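Local structure of amino acid adenylation domain-containing protein (Bacillus stratosphericus LAMA 585, 6ULY) at residues Asn272-Glu282 with Arg557-Glu566; Thr33-Glu41 with Leu257-Ala265. The protein probably selects a 2-keto acid and activates it as the acyl adenylate, serving as the adenylation domain of a depsipeptide-making nonribosomal peptide synthetase. All coordinates share one frame; numbering follows the deposited sequence.

In the fold
Both contacts draw on the same part of the fold, the mixed sheet that runs through strands 31-35, 240-243, 214-217 and 267-270 together with the helices packed on it. Interaction 2 sets the end of helix 255-262 against the hairpin of strands 31-35 and 41-45 at one margin of that sheet; interaction 1 then joins helix 272-279, which follows strand 267-270, to the C-terminal helix 560-570. Their centres lie 23 Å apart and their nearest atoms about 5 Å, without touching. Interaction 1 is close to the bound keto acyl adenylate, with the side chain of Q565 about 7 Å from it, whereas interaction 2 is peripheral packing.

Interaction 1 (Asn272-Glu282 with Arg557-Glu566); sequences NFAFAMINDYE and RAQLKTRWQE. With SO4 (sulfate ion), chain P.
Q565 and N272 show how a buried amide can join two helices. CB of Q565 lies 3.8 Å from CB of F273. Further out, CG of Q565 comes 4.1 Å from O3 of a bound sulfate, and CD nears ND2 of N272. The terminal amide divides its work: OE1 of Q565 accepts a hydrogen bond from N272 ND2 at 2.8 Å, while NE2 donates to sulfate O4 and to the backbone oxygen of A304. The bond to N272 is nearly straight (167°) and falls on a lone pair of OE1 in the carbonyl plane, yet the two amide planes stand 69° apart. With CG anti to the backbone N, the N272 amide swings toward Q565 and offers ND2; its OD1 bonds N300.

E566 lies alongside M277, the two CG atoms 3.9 Å apart as the chains run past each other in opposite directions. OE2 of E566 comes 3.1 Å from CB of A276. OE1 of E566 ends 2.9 Å from OD2 of D280; two acceptors this close would repel if both were charged, which may raise the pKa of one of them. At the far end, OE2 of E282 receives both terminal nitrogens of R557 in a salt bridge, NH1 at 2.6 Å on its syn lone pair and NH2 more weakly; OE1 has a second partner in R312.

The axes of segments 272-279 and 560-566 approach to 8.5 Å and cross near perpendicular (-105°), with F273 CB at Q565 and A276 CB packed tightly between E566 and CG2 of T562, whose hydroxyl bonds T309. Helix 272-279 is flanked by helix 307-317 through N272 and N279 and by helices 246-251 and 255-262 through A274.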
loop_
_atom_site.group_PDB
_atom_site.type_symbol
_atom_site.label_atom_id
_atom_site.label_comp_id
_atom_site.label_asym_id
_atom_site.label_seq_id
_atom_site.Cartn_x
_atom_site.Cartn_y
_atom_site.Cartn_z
ATOM N N ASN A 272 6.034 -1.104 23.940
ATOM C CA ASN A 272 5.270 -1.718 25.021
ATOM C C ASN A 272 5.539 -3.216 25.139
ATOM O O ASN A 272 5.413 -3.779 26.232
ATOM C CB ASN A 272 3.779 -1.463 24.810
ATOM C CG ASN A 272 2.949 -1.841 26.019
ATOM O OD1 ASN A 272 2.935 -1.125 27.023
ATOM N ND2 ASN A 272 2.252 -2.969 25.930
ATOM N N PHE A 273 5.909 -3.877 24.036
ATOM C CA PHE A 273 6.097 -5.325 24.078
ATOM C C PHE A 273 7.230 -5.709 25.021
ATOM O O PHE A 273 7.162 -6.742 25.699
ATOM C CB PHE A 273 6.367 -5.874 22.669
ATOM C CG PHE A 273 7.767 -5.621 22.166
ATOM C CD1 PHE A 273 8.027 -4.569 21.311
ATOM C CD2 PHE A 273 8.819 -6.449 22.535
ATOM C CE1 PHE A 273 9.309 -4.333 20.846
ATOM C CE2 PHE A 273 10.099 -6.214 22.076
ATOM C CZ PHE A 273 10.344 -5.153 21.230
ATOM N N ALA A 274 8.288 -4.896 25.072
ATOM C CA ALA A 274 9.411 -5.212 25.946
ATOM C C ALA A 274 8.982 -5.198 27.406
ATOM O O ALA A 274 9.403 -6.052 28.193
ATOM C CB ALA A 274 10.556 -4.229 25.709
ATOM N N PHE A 275 8.136 -4.237 27.784
ATOM C CA PHE A 275 7.613 -4.218 29.144
ATOM C C PHE A 275 6.792 -5.469 29.420
ATOM O O PHE A 275 6.886 -6.059 30.504
ATOM C CB PHE A 275 6.771 -2.965 29.372
ATOM C CG PHE A 275 7.552 -1.682 29.277
ATOM C CD1 PHE A 275 7.859 -1.129 28.042
ATOM C CD2 PHE A 275 7.973 -1.023 30.422
ATOM C CE1 PHE A 275 8.576 0.047 27.952
ATOM C CE2 PHE A 275 8.691 0.158 30.336
ATOM C CZ PHE A 275 8.991 0.693 29.099
ATOM N N ALA A 276 5.989 -5.895 28.446
ATOM C CA ALA A 276 5.209 -7.114 28.621
ATOM C C ALA A 276 6.110 -8.339 28.688
ATOM O O ALA A 276 5.830 -9.281 29.438
ATOM C CB ALA A 276 4.197 -7.253 27.487
ATOM N N MET A 277 7.195 -8.350 27.909
ATOM C CA MET A 277 8.126 -9.473 27.965
ATOM C C MET A 277 8.726 -9.610 29.358
ATOM O O MET A 277 8.821 -10.719 29.894
ATOM C CB MET A 277 9.231 -9.299 26.920
ATOM C CG MET A 277 8.786 -9.528 25.488
ATOM S SD MET A 277 10.121 -9.329 24.284
ATOM C CE MET A 277 11.018 -10.859 24.505
ATOM N N ILE A 278 9.130 -8.490 29.965
ATOM C CA ILE A 278 9.676 -8.532 31.319
ATOM C C ILE A 278 8.629 -9.048 32.298
ATOM O O ILE A 278 8.934 -9.847 33.193
ATOM C CB ILE A 278 10.199 -7.141 31.726
ATOM C CG1 ILE A 278 11.380 -6.729 30.842
ATOM C CG2 ILE A 278 10.611 -7.127 33.193
ATOM C CD1 ILE A 278 12.679 -7.436 31.176
ATOM N N ASN A 279 7.377 -8.607 32.144
ATOM C CA ASN A 279 6.318 -9.071 33.035
ATOM C C ASN A 279 6.135 -10.582 32.957
ATOM O O ASN A 279 5.671 -11.199 33.923
ATOM C CB ASN A 279 5.003 -8.366 32.705
ATOM C CG ASN A 279 5.038 -6.888 33.039
ATOM O OD1 ASN A 279 5.894 -6.434 33.796
ATOM N ND2 ASN A 279 4.101 -6.131 32.482
ATOM N N ASP A 280 6.485 -11.196 31.825
ATOM C CA ASP A 280 6.370 -12.644 31.701
ATOM C C ASP A 280 7.361 -13.387 32.586
ATOM O O ASP A 280 7.261 -14.613 32.700
ATOM C CB ASP A 280 6.576 -13.077 30.247
ATOM C CG ASP A 280 5.458 -12.613 29.328
ATOM O OD1 ASP A 280 4.323 -12.403 29.809
ATOM O OD2 ASP A 280 5.721 -12.468 28.115
ATOM N N TYR A 281 8.309 -12.682 33.205
ATOM C CA TYR A 281 9.355 -13.286 34.019
ATOM C C TYR A 281 9.183 -12.970 35.502
ATOM O O TYR A 281 10.170 -12.824 36.225
ATOM C CB TYR A 281 10.733 -12.814 33.552
ATOM C CG TYR A 281 11.186 -13.377 32.227
ATOM C CD1 TYR A 281 12.052 -14.463 32.170
ATOM C CD2 TYR A 281 10.765 -12.813 31.031
ATOM C CE1 TYR A 281 12.477 -14.980 30.958
ATOM C CE2 TYR A 281 11.184 -13.320 29.815
ATOM C CZ TYR A 281 12.038 -14.404 29.783
ATOM O OH TYR A 281 12.454 -14.910 28.573
ATOM N N GLU A 282 7.940 -12.858 35.979
ATOM C CA GLU A 282 7.737 -12.481 37.375
ATOM C C GLU A 282 8.324 -13.520 38.323
ATOM O O GLU A 282 8.837 -13.172 39.394
ATOM C CB GLU A 282 6.252 -12.278 37.667
ATOM C CG GLU A 282 5.413 -13.540 37.613
ATOM C CD GLU A 282 3.979 -13.293 38.034
ATOM O OE1 GLU A 282 3.729 -12.289 38.735
ATOM O OE2 GLU A 282 3.102 -14.100 37.663
ATOM N N ARG A 557 -2.087 -15.227 31.560
ATOM C CA ARG A 557 -2.069 -14.000 32.347
ATOM C C ARG A 557 -1.814 -12.759 31.503
ATOM O O ARG A 557 -2.293 -11.674 31.854
ATOM C CB ARG A 557 -0.997 -14.091 33.439
ATOM C CG ARG A 557 -1.530 -13.973 34.864
ATOM C CD ARG A 557 -1.563 -15.319 35.580
ATOM N NE ARG A 557 -0.251 -15.960 35.610
ATOM C CZ ARG A 557 0.750 -15.586 36.402
ATOM N NH1 ARG A 557 0.598 -14.564 37.235
ATOM N NH2 ARG A 557 1.908 -16.231 36.356
ATOM N N ALA A 558 -1.066 -12.886 30.410
ATOM C CA ALA A 558 -0.787 -11.750 29.546
ATOM C C ALA A 558 -1.972 -11.475 28.629
ATOM O O ALA A 558 -2.553 -12.397 28.047
ATOM C CB ALA A 558 0.470 -12.007 28.714
ATOM N N GLN A 559 -2.328 -10.198 28.505
ATOM C CA GLN A 559 -3.450 -9.808 27.663
ATOM C C GLN A 559 -3.194 -10.219 26.215
ATOM O O GLN A 559 -2.058 -10.452 25.795
ATOM C CB GLN A 559 -3.686 -8.300 27.760
ATOM C CG GLN A 559 -4.952 -7.812 27.066
ATOM C CD GLN A 559 -5.234 -6.344 27.326
ATOM O OE1 GLN A 559 -4.745 -5.769 28.300
ATOM N NE2 GLN A 559 -6.025 -5.729 26.453
ATOM N N LEU A 560 -4.281 -10.313 25.444
ATOM C CA LEU A 560 -4.172 -10.768 24.061
ATOM C C LEU A 560 -3.490 -9.719 23.189
ATOM O O LEU A 560 -2.587 -10.041 22.408
ATOM C CB LEU A 560 -5.560 -11.117 23.517
ATOM C CG LEU A 560 -5.657 -11.903 22.202
ATOM C CD1 LEU A 560 -5.449 -10.999 20.993
ATOM C CD2 LEU A 560 -4.667 -13.065 22.172
ATOM N N LYS A 561 -3.912 -8.457 23.304
ATOM C CA LYS A 561 -3.238 -7.388 22.571
ATOM C C LYS A 561 -1.756 -7.323 22.923
ATOM O O LYS A 561 -0.931 -6.960 22.076
ATOM C CB LYS A 561 -3.909 -6.045 22.864
ATOM C CG LYS A 561 -3.314 -4.862 22.105
ATOM C CD LYS A 561 -3.554 -4.973 20.606
ATOM C CE LYS A 561 -3.045 -3.744 19.865
ATOM N NZ LYS A 561 -3.456 -3.738 18.429
ATOM N N THR A 562 -1.402 -7.672 24.161
ATOM C CA THR A 562 -0.011 -7.625 24.595
ATOM C C THR A 562 0.797 -8.804 24.065
ATOM O O THR A 562 1.990 -8.648 23.778
ATOM C CB THR A 562 0.045 -7.575 26.127
ATOM O OG1 THR A 562 0.241 -6.219 26.550
ATOM C CG2 THR A 562 1.162 -8.453 26.685
ATOM N N ARG A 563 0.181 -9.981 23.931
ATOM C CA ARG A 563 0.911 -11.136 23.419
ATOM C C ARG A 563 1.244 -10.968 21.941
ATOM O O ARG A 563 2.321 -11.378 21.491
ATOM C CB ARG A 563 0.101 -12.413 23.648
ATOM C CG ARG A 563 0.705 -13.654 23.006
ATOM C CD ARG A 563 -0.074 -14.909 23.368
ATOM N NE ARG A 563 0.358 -16.067 22.588
ATOM C CZ ARG A 563 1.475 -16.753 22.816
ATOM N NH1 ARG A 563 2.291 -16.396 23.800
ATOM N NH2 ARG A 563 1.780 -17.795 22.054
ATOM N N TRP A 564 0.333 -10.370 21.167
ATOM C CA TRP A 564 0.602 -10.156 19.749
ATOM C C TRP A 564 1.679 -9.100 19.535
ATOM O O TRP A 564 2.446 -9.188 18.569
ATOM C CB TRP A 564 -0.686 -9.768 19.021
ATOM C CG TRP A 564 -1.657 -10.906 18.887
ATOM C CD1 TRP A 564 -1.517 -12.169 19.388
ATOM C CD2 TRP A 564 -2.915 -10.885 18.202
ATOM N NE1 TRP A 564 -2.608 -12.934 19.061
ATOM C CE2 TRP A 564 -3.483 -12.171 18.332
ATOM C CE3 TRP A 564 -3.619 -9.907 17.493
ATOM C CZ2 TRP A 564 -4.718 -12.501 17.779
ATOM C CZ3 TRP A 564 -4.844 -10.237 16.944
ATOM C CH2 TRP A 564 -5.382 -11.522 17.092
ATOM N N GLN A 565 1.755 -8.099 20.416
ATOM C CA GLN A 565 2.879 -7.169 20.371
ATOM C C GLN A 565 4.204 -7.907 20.528
ATOM O O GLN A 565 5.197 -7.561 19.877
ATOM C CB GLN A 565 2.736 -6.112 21.466
ATOM C CG GLN A 565 1.726 -5.023 21.177
ATOM C CD GLN A 565 1.676 -3.988 22.287
ATOM O OE1 GLN A 565 2.185 -4.217 23.387
ATOM N NE2 GLN A 565 1.068 -2.840 22.002
ATOM N N GLU A 566 4.237 -8.926 21.393
ATOM C CA GLU A 566 5.471 -9.676 21.613
ATOM C C GLU A 566 5.810 -10.552 20.413
ATOM O O GLU A 566 6.988 -10.732 20.081
ATOM C CB GLU A 566 5.348 -10.533 22.874
ATOM C CG GLU A 566 5.085 -9.747 24.148
ATOM C CD GLU A 566 4.913 -10.643 25.364
ATOM O OE1 GLU A 566 5.337 -11.818 25.309
ATOM O OE2 GLU A 566 4.349 -10.174 26.376
HETATM S S SO4 P . 0.115 -1.667 18.178
HETATM O O1 SO4 P . 0.526 -0.322 18.062
HETATM O O2 SO4 P . -0.845 -1.927 17.176
HETATM O O3 SO4 P . 1.203 -2.552 18.007
HETATM O O4 SO4 P . -0.482 -1.910 19.434
#

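Interaction 2 (Thr33-Glu41 with Leu257-Ala265); sequences TYIVNSKNE and LDWMDRYRA. With SO4 (sulfate ion), chain O.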
loop_
_atom_site.group_PDB
_atom_site.type_symbol
_atom_site.label_atom_id
_atom_site.label_comp_id
_atom_site.label_asym_id
_atom_site.label_seq_id
_atom_site.Cartn_x
_atom_site.Cartn_y
_atom_site.Cartn_z
ATOM N N THR A 33 29.433 3.180 25.631
ATOM C CA THR A 33 29.877 1.876 26.106
ATOM C C THR A 33 29.013 0.813 25.447
ATOM O O THR A 33 27.790 0.810 25.620
ATOM C CB THR A 33 29.792 1.770 27.631
ATOM O OG1 THR A 33 30.060 3.047 28.221
ATOM C CG2 THR A 33 30.810 0.773 28.142
ATOM N N TYR A 34 29.650 -0.078 24.694
ATOM C CA TYR A 34 28.966 -1.144 23.975
ATOM C C TYR A 34 29.077 -2.439 24.769
ATOM O O TYR A 34 30.186 -2.902 25.059
ATOM C CB TYR A 34 29.570 -1.312 22.582
ATOM C CG TYR A 34 29.603 -0.029 21.793
ATOM C CD1 TYR A 34 28.505 0.375 21.046
ATOM C CD2 TYR A 34 30.728 0.786 21.801
ATOM C CE1 TYR A 34 28.527 1.547 20.324
ATOM C CE2 TYR A 34 30.759 1.965 21.079
ATOM C CZ TYR A 34 29.649 2.338 20.342
ATOM O OH TYR A 34 29.659 3.505 19.616
ATOM N N ILE A 35 27.933 -3.019 25.115
ATOM C CA ILE A 35 27.908 -4.256 25.886
ATOM C C ILE A 35 28.216 -5.425 24.963
ATOM O O ILE A 35 27.667 -5.528 23.860
ATOM C CB ILE A 35 26.549 -4.442 26.580
ATOM C CG1 ILE A 35 26.263 -3.240 27.486
ATOM C CG2 ILE A 35 26.531 -5.760 27.363
ATOM C CD1 ILE A 35 25.047 -3.397 28.380
ATOM N N VAL A 36 29.104 -6.310 25.412
ATOM C CA VAL A 36 29.411 -7.543 24.708
ATOM C C VAL A 36 28.807 -8.751 25.412
ATOM O O VAL A 36 28.256 -9.641 24.761
ATOM C CB VAL A 36 30.938 -7.710 24.540
ATOM C CG1 VAL A 36 31.259 -9.018 23.832
ATOM C CG2 VAL A 36 31.522 -6.526 23.778
ATOM N N ASN A 37 28.896 -8.796 26.737
ATOM C CA ASN A 37 28.283 -9.853 27.531
ATOM C C ASN A 37 28.231 -9.374 28.979
ATOM O O ASN A 37 28.511 -8.205 29.273
ATOM C CB ASN A 37 29.051 -11.172 27.379
ATOM C CG ASN A 37 30.522 -11.035 27.719
ATOM O OD1 ASN A 37 30.884 -10.771 28.866
ATOM N ND2 ASN A 37 31.381 -11.224 26.722
ATOM N N SER A 38 27.873 -10.281 29.892
ATOM C CA SER A 38 27.698 -9.905 31.291
ATOM C C SER A 38 28.988 -9.402 31.931
ATOM O O SER A 38 28.926 -8.701 32.947
ATOM C CB SER A 38 27.163 -11.098 32.085
ATOM O OG SER A 38 28.114 -12.149 32.122
ATOM N N LYS A 39 30.146 -9.737 31.367
ATOM C CA LYS A 39 31.435 -9.345 31.925
ATOM C C LYS A 39 32.167 -8.300 31.099
ATOM O O LYS A 39 32.812 -7.417 31.667
ATOM C CB LYS A 39 32.343 -10.574 32.071
ATOM C CG LYS A 39 31.823 -11.643 33.018
ATOM C CD LYS A 39 32.016 -13.033 32.422
ATOM C CE LYS A 39 31.875 -14.122 33.477
ATOM N NZ LYS A 39 31.951 -15.491 32.885
ATOM N N ASN A 40 32.088 -8.373 29.773
ATOM C CA ASN A 40 32.942 -7.591 28.890
ATOM C C ASN A 40 32.166 -6.455 28.237
ATOM O O ASN A 40 31.016 -6.627 27.820
ATOM C CB ASN A 40 33.561 -8.484 27.811
ATOM C CG ASN A 40 34.524 -9.505 28.385
ATOM O OD1 ASN A 40 34.335 -9.993 29.499
ATOM N ND2 ASN A 40 35.567 -9.828 27.629
ATOM N N GLU A 41 32.812 -5.294 28.147
ATOM C CA GLU A 41 32.249 -4.130 27.483
ATOM C C GLU A 41 33.342 -3.465 26.660
ATOM O O GLU A 41 34.535 -3.667 26.896
ATOM C CB GLU A 41 31.658 -3.133 28.491
ATOM C CG GLU A 41 32.705 -2.322 29.239
ATOM C CD GLU A 41 32.167 -1.701 30.516
ATOM O OE1 GLU A 41 31.015 -2.007 30.886
ATOM O OE2 GLU A 41 32.898 -0.915 31.156
ATOM N N LEU A 257 17.184 -5.674 32.894
ATOM C CA LEU A 257 17.373 -5.391 34.312
ATOM C C LEU A 257 18.855 -5.379 34.671
ATOM O O LEU A 257 19.348 -4.421 35.279
ATOM C CB LEU A 257 16.616 -6.417 35.156
ATOM C CG LEU A 257 15.106 -6.492 34.908
ATOM C CD1 LEU A 257 14.439 -7.359 35.969
ATOM C CD2 LEU A 257 14.476 -5.110 34.877
ATOM N N ASP A 258 19.586 -6.433 34.292
ATOM C CA ASP A 258 21.017 -6.491 34.584
ATOM C C ASP A 258 21.722 -5.232 34.109
ATOM O O ASP A 258 22.587 -4.683 34.805
ATOM C CB ASP A 258 21.655 -7.701 33.902
ATOM C CG ASP A 258 21.036 -9.008 34.319
ATOM O OD1 ASP A 258 20.225 -9.018 35.268
ATOM O OD2 ASP A 258 21.368 -10.027 33.684
ATOM N N TRP A 259 21.381 -4.781 32.902
ATOM C CA TRP A 259 22.070 -3.650 32.298
ATOM C C TRP A 259 21.755 -2.360 33.043
ATOM O O TRP A 259 22.661 -1.591 33.383
ATOM C CB TRP A 259 21.681 -3.543 30.823
ATOM C CG TRP A 259 22.184 -4.680 29.966
ATOM C CD1 TRP A 259 23.265 -5.479 30.212
ATOM C CD2 TRP A 259 21.622 -5.141 28.727
ATOM N NE1 TRP A 259 23.416 -6.399 29.202
ATOM C CE2 TRP A 259 22.418 -6.218 28.282
ATOM C CE3 TRP A 259 20.524 -4.748 27.951
ATOM C CZ2 TRP A 259 22.154 -6.902 27.097
ATOM C CZ3 TRP A 259 20.261 -5.435 26.772
ATOM C CH2 TRP A 259 21.074 -6.499 26.359
ATOM N N MET A 260 20.473 -2.104 33.311
ATOM C CA MET A 260 20.114 -0.923 34.086
ATOM C C MET A 260 20.855 -0.899 35.414
ATOM O O MET A 260 21.271 0.163 35.886
ATOM C CB MET A 260 18.608 -0.886 34.327
ATOM C CG MET A 260 17.801 -0.470 33.114
ATOM S SD MET A 260 16.071 -0.942 33.262
ATOM C CE MET A 260 15.532 0.062 34.640
ATOM N N ASP A 261 21.031 -2.068 36.027
ATOM C CA ASP A 261 21.684 -2.155 37.326
ATOM C C ASP A 261 23.192 -1.997 37.193
ATOM O O ASP A 261 23.811 -1.215 37.923
ATOM C CB ASP A 261 21.329 -3.493 37.977
ATOM C CG ASP A 261 22.201 -3.815 39.171
ATOM O OD1 ASP A 261 21.763 -3.561 40.314
ATOM O OD2 ASP A 261 23.322 -4.323 38.961
ATOM N N ARG A 262 23.790 -2.708 36.236
ATOM C CA ARG A 262 25.242 -2.751 36.106
ATOM C C ARG A 262 25.825 -1.395 35.732
ATOM O O ARG A 262 26.960 -1.089 36.112
ATOM C CB ARG A 262 25.597 -3.819 35.071
ATOM C CG ARG A 262 27.005 -3.827 34.500
ATOM C CD ARG A 262 27.067 -4.967 33.480
ATOM N NE ARG A 262 28.257 -4.982 32.636
ATOM C CZ ARG A 262 28.344 -5.658 31.492
ATOM N NH1 ARG A 262 27.306 -6.364 31.049
ATOM N NH2 ARG A 262 29.463 -5.627 30.781
ATOM N N TYR A 263 25.076 -0.568 35.003
ATOM C CA TYR A 263 25.554 0.749 34.603
ATOM C C TYR A 263 24.822 1.878 35.314
ATOM O O TYR A 263 25.072 3.049 35.015
ATOM C CB TYR A 263 25.435 0.909 33.090
ATOM C CG TYR A 263 26.343 -0.027 32.326
ATOM C CD1 TYR A 263 27.674 0.300 32.096
ATOM C CD2 TYR A 263 25.874 -1.241 31.846
ATOM C CE1 TYR A 263 28.511 -0.551 31.400
ATOM C CE2 TYR A 263 26.705 -2.105 31.148
ATOM C CZ TYR A 263 28.021 -1.757 30.929
ATOM O OH TYR A 263 28.846 -2.617 30.233
ATOM N N ARG A 264 23.948 1.559 36.265
ATOM C CA ARG A 264 23.201 2.570 37.005
ATOM C C ARG A 264 22.514 3.538 36.043
ATOM O O ARG A 264 22.591 4.761 36.186
ATOM C CB ARG A 264 24.115 3.314 37.981
ATOM C CG ARG A 264 24.838 2.397 38.957
ATOM C CD ARG A 264 25.681 3.178 39.948
ATOM N NE ARG A 264 27.032 2.632 40.069
ATOM C CZ ARG A 264 27.346 1.538 40.758
ATOM N NH1 ARG A 264 26.405 0.852 41.395
ATOM N NH2 ARG A 264 28.606 1.125 40.806
ATOM N N ALA A 265 21.833 2.971 35.047
ATOM C CA ALA A 265 21.189 3.779 34.023
ATOM C C ALA A 265 20.115 4.664 34.638
ATOM O O ALA A 265 19.367 4.242 35.524
ATOM C CB ALA A 265 20.578 2.883 32.946
HETATM S S SO4 O . 25.982 -13.634 29.232
HETATM O O1 SO4 O . 25.452 -12.315 29.037
HETATM O O2 SO4 O . 24.904 -14.555 29.450
HETATM O O3 SO4 O . 26.725 -14.030 28.069
HETATM O O4 SO4 O . 26.848 -13.635 30.375
#
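I35 turns CG1 away from its own carbonyl carbon (chi1 -58°) and extends it (chi2 -172°), laying CD1 over one face of W259; R262 keeps CG trans to N (chi1 165°) and runs extended to NE, stretching its guanidinium to the loop of the beta hairpin formed by strands 31-35 and 41-45. Here the end of helix 255-262, closed by a Schellman motif, packs on one face of the mixed sheet near its margin.

The methyl makes a CH-pi contact, 3.4 Å from CD1 of I35 to the centroid of the W259 five-membered ring. CD1 of I35 also comes 3.5 Å from CE2 of Y263, meeting that ring obliquely, so CD1 is in contact with both aromatic rings.

The guanidinium gathers loop carbonyls: NH1 of R262 bonds O of N37 at 2.8 Å, NH2 adds weak bonds to O of N37 and O of N40, and O of S38 sits over one face while CE2 of Y263 lies over the opposite one. The loop is held partly by N37 OD1, which accepts from K39 N in an Asx turn and from N40 N in the wider Asx motif. Beyond it, S38 OG bonds a sulfate also held by R255.

Strand 240-243 lies beneath, its I242 touching I35 and Y263. The Y263 hydroxyl reaches E41 near the ring plane, but the modelled 2.3 Å from OH of Y263 to OE1 of E41 is implausibly short, leaving its exact geometry doubtful.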